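Local coordinates for protein cellulose hydrolase (Bacillus licheniformis, PDB 4YZT) that hydrolyses internal beta-1,4-glucosidic bonds of cellulose as a tri-modular endoglucanase of glycoside hydrolase family 5, subfamily 4, at residues Leu488-Asp493 and Leu503-Val507. Numbering follows the deposited sequence.
Sequences LNYDED and LKERV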
ATOM      1  N   LEU A 488     -14.359   5.536  13.453  1.00 11.26           N
ATOM      2  CA  LEU A 488     -13.365   6.519  13.043  1.00  9.38           C
ATOM      3  C   LEU A 488     -12.384   5.942  12.014  1.00 11.57           C
ATOM      4  O   LEU A 488     -12.425   4.745  11.700  1.00 13.61           O
ATOM      5  CB  LEU A 488     -12.594   7.030  14.269  1.00  8.87           C
ATOM      6  CG  LEU A 488     -13.434   7.558  15.448  1.00  8.23           C
ATOM      7  CD1 LEU A 488     -12.516   7.987  16.582  1.00  9.22           C
ATOM      8  CD2 LEU A 488     -14.294   8.727  15.009  1.00 13.15           C
ATOM      9  N   ASN A 489     -11.483   6.786  11.515  1.00  9.90           N
ATOM     10  CA  ASN A 489     -10.545   6.381  10.462  1.00 10.63           C
ATOM     11  C   ASN A 489      -9.103   6.342  10.948  1.00 13.50           C
ATOM     12  O   ASN A 489      -8.615   7.291  11.562  1.00 13.19           O
ATOM     13  CB  ASN A 489     -10.643   7.325   9.264  1.00 10.84           C
ATOM     14  CG  ASN A 489     -11.994   7.255   8.547  1.00 12.43           C
ATOM     15  OD1 ASN A 489     -12.775   6.333   8.746  1.00 12.48           O
ATOM     16  ND2 ASN A 489     -12.253   8.236   7.688  1.00 11.88           N
ATOM     17  N   TYR A 490      -8.415   5.240  10.664  1.00 11.43           N
ATOM     18  CA  TYR A 490      -7.004   5.099  11.032  1.00 12.75           C
ATOM     19  C   TYR A 490      -6.141   6.289  10.596  1.00 12.56           C
ATOM     20  O   TYR A 490      -6.312   6.824   9.498  1.00 12.56           O
ATOM     21  CB  TYR A 490      -6.436   3.816  10.433  1.00 14.74           C
ATOM     22  CG  TYR A 490      -4.935   3.671  10.615  1.00 18.14           C
ATOM     23  CD1 TYR A 490      -4.387   3.419  11.868  1.00 23.14           C
ATOM     24  CD2 TYR A 490      -4.068   3.794   9.533  1.00 18.17           C
ATOM     25  CE1 TYR A 490      -3.014   3.283  12.039  1.00 24.80           C
ATOM     26  CE2 TYR A 490      -2.693   3.658   9.697  1.00 23.38           C
ATOM     27  CZ  TYR A 490      -2.176   3.405  10.955  1.00 27.79           C
ATOM     28  OH  TYR A 490      -0.812   3.272  11.126  1.00 32.37           O
ATOM     29  N   ASP A 491      -5.243   6.694  11.494  1.00 12.06           N
ATOM     30  CA  ASP A 491      -4.219   7.717  11.264  1.00 12.99           C
ATOM     31  C   ASP A 491      -4.815   9.128  11.338  1.00 13.79           C
ATOM     32  O   ASP A 491      -4.343   9.930  12.128  1.00 15.57           O
ATOM     33  CB  ASP A 491      -3.494   7.502   9.925  1.00 15.60           C
ATOM     34  CG  ASP A 491      -2.062   8.021   9.931  1.00 24.14           C
ATOM     35  OD1 ASP A 491      -1.413   8.038  11.000  1.00 26.11           O
ATOM     36  OD2 ASP A 491      -1.577   8.403   8.848  1.00 26.57           O
ATOM     37  N   GLU A 492      -5.838   9.443  10.542  1.00 11.97           N
ATOM     38  CA  GLU A 492      -6.378  10.803  10.618  1.00 12.86           C
ATOM     39  C   GLU A 492      -7.167  11.013  11.915  1.00 10.62           C
ATOM     40  O   GLU A 492      -7.188  12.130  12.442  1.00 13.08           O
ATOM     41  CB  GLU A 492      -7.233  11.142   9.390  1.00 15.38           C
ATOM     42  CG  GLU A 492      -8.565  10.457   9.311  1.00 16.24           C
ATOM     43  CD  GLU A 492      -9.295  10.747   7.999  1.00 18.95           C
ATOM     44  OE1 GLU A 492     -10.522  10.547   7.952  1.00 17.64           O
ATOM     45  OE2 GLU A 492      -8.641  11.154   7.008  1.00 21.45           O
ATOM     46  N   ASP A 493      -7.757   9.945  12.459  1.00 10.14           N
ATOM     47  CA  ASP A 493      -8.537  10.044  13.695  1.00  9.52           C
ATOM     48  C   ASP A 493      -7.886   9.374  14.903  1.00  9.99           C
ATOM     49  O   ASP A 493      -8.110   9.790  16.040  1.00 13.12           O
ATOM     50  CB  ASP A 493      -9.922   9.427  13.511  1.00 11.63           C
ATOM     51  CG  ASP A 493     -10.766  10.168  12.498  1.00 13.64           C
ATOM     52  OD1 ASP A 493     -10.570  11.391  12.341  1.00 12.58           O
ATOM     53  OD2 ASP A 493     -11.647   9.523  11.893  1.00 13.45           O
ATOM     54  N   LEU A 503      -6.104   9.628  20.453  1.00 13.02           N
ATOM     55  CA  LEU A 503      -7.107  10.270  19.616  1.00 13.11           C
ATOM     56  C   LEU A 503      -6.529  11.542  19.017  1.00 12.91           C
ATOM     57  O   LEU A 503      -5.980  12.394  19.733  1.00 13.44           O
ATOM     58  CB  LEU A 503      -8.366  10.617  20.411  1.00 15.62           C
ATOM     59  CG  LEU A 503      -9.249   9.453  20.839  1.00 16.85           C
ATOM     60  CD1 LEU A 503     -10.344   9.971  21.740  1.00 15.39           C
ATOM     61  CD2 LEU A 503      -9.844   8.779  19.599  1.00 14.38           C
ATOM     62  N   LYS A 504      -6.668  11.679  17.709  1.00 12.38           N
ATOM     63  CA  LYS A 504      -6.115  12.827  17.015  1.00 11.41           C
ATOM     64  C   LYS A 504      -6.850  14.117  17.380  1.00 11.98           C
ATOM     65  O   LYS A 504      -8.045  14.111  17.674  1.00 11.04           O
ATOM     66  CB  LYS A 504      -6.152  12.597  15.498  1.00 12.66           C
ATOM     67  CG  LYS A 504      -5.201  11.505  15.033  1.00 15.33           C
ATOM     68  CD  LYS A 504      -3.790  12.020  14.816  1.00 16.78           C
ATOM     69  CE  LYS A 504      -3.718  12.869  13.573  1.00 18.62           C
ATOM     70  NZ  LYS A 504      -2.358  12.881  12.979  1.00 20.11           N
ATOM     71  N   GLU A 505      -6.099  15.211  17.386  1.00 14.10           N
ATOM     72  CA  GLU A 505      -6.648  16.544  17.629  1.00 11.07           C
ATOM     73  C   GLU A 505      -7.929  16.789  16.821  1.00 14.18           C
ATOM     74  O   GLU A 505      -8.900  17.343  17.329  1.00 15.12           O
ATOM     75  CB  GLU A 505      -5.611  17.610  17.280  1.00 11.90           C
ATOM     76  CG  GLU A 505      -6.023  19.000  17.702  1.00 18.08           C
ATOM     77  CD  GLU A 505      -5.152  20.070  17.094  1.00 22.92           C
ATOM     78  OE1 GLU A 505      -5.254  20.304  15.868  1.00 24.37           O
ATOM     79  OE2 GLU A 505      -4.355  20.663  17.842  1.00 23.17           O
ATOM     80  N   ARG A 506      -7.904  16.370  15.560  1.00 14.08           N
ATOM     81  CA  ARG A 506      -9.063  16.437  14.672  1.00 14.37           C
ATOM     82  C   ARG A 506     -10.358  15.976  15.344  1.00 13.81           C
ATOM     83  O   ARG A 506     -11.391  16.644  15.244  1.00 13.03           O
ATOM     84  CB  ARG A 506      -8.800  15.587  13.427  1.00 14.76           C
ATOM     85  CG  ARG A 506     -10.029  15.254  12.599  1.00 13.99           C
ATOM     86  CD  ARG A 506      -9.632  14.403  11.393  1.00 16.59           C
ATOM     87  NE  ARG A 506     -10.793  13.786  10.750  1.00 15.72           N
ATOM     88  CZ  ARG A 506     -11.599  14.406   9.895  1.00 15.48           C
ATOM     89  NH1 ARG A 506     -12.625  13.753   9.370  1.00 14.59           N
ATOM     90  NH2 ARG A 506     -11.383  15.672   9.560  1.00 17.39           N
ATOM     91  N   VAL A 507     -10.296  14.832  16.024  1.00 12.53           N
ATOM     92  CA  VAL A 507     -11.476  14.273  16.671  1.00 13.02           C
ATOM     93  C   VAL A 507     -11.906  15.134  17.855  1.00 14.01           C
ATOM     94  O   VAL A 507     -13.098  15.390  18.055  1.00 16.67           O
ATOM     95  CB  VAL A 507     -11.223  12.829  17.158  1.00 12.70           C
ATOM     96  CG1 VAL A 507     -12.334  12.360  18.093  1.00 13.30           C
ATOM     97  CG2 VAL A 507     -11.062  11.892  15.967  1.00 13.86           C
TER
HETATM   98  O   HOH W   1      -1.185  10.584  12.725  1.00 29.17           O
HETATM   99  O   HOH W   2     -12.509  10.953   9.810  1.00 12.64           O
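A folded loop, Leu488-Asp493, packs against the segment Leu503-Val507, where a strand ends and a helix begins. The backbone link is one nearly straight hydrogen bond, from Lys504 N to Asp493 O at 2.9 Å. Lys504 is the N-cap residue of the helix.

The charged contact centres on Asp493. Its OD1 forms a salt bridge with Arg506 NE at 2.9 Å, at the edge of the guanidinium. Its OD2 accepts a hydrogen bond from Asn489 N at 2.8 Å, so the one carboxylate both closes its own loop and holds the helix start. The backbone adds a hydrogen bond from Asp493 N to Asn489 O at 2.9 Å. Glu492 OE1 accepts a hydrogen bond from Asn489 ND2 at 2.9 Å. It also lies 4.1 Å from Arg506 NH1, well out of the guanidinium plane, so only the opposite charges attract.

Two waters bridge the segments. Water 2 donates to Glu492 OE1 and Asp493 OD2 and accepts from Arg506 NH1. Water 1 joins Asp491 OD1 to Lys504 NZ.

Apart from the polar groups, Leu488 CD1 meets Leu503 CD2 at 4.1 Å and Val507 CG2 at 4.2 Å. All three side chains also touch Phe517 of strand 515-522, which extends this small apolar core.

The loop also reaches the catalytic module: Asn489 OD1 accepts a hydrogen bond from Trp235 N, and the Asp491 side chain lies about 6 Å from a bound glucose unit. The arrangement closes the base of a beta hairpin, strands 494-497 and 500-503, in the C-terminal beta module; the loop before it and the helix after it are tied together near the bound glucan.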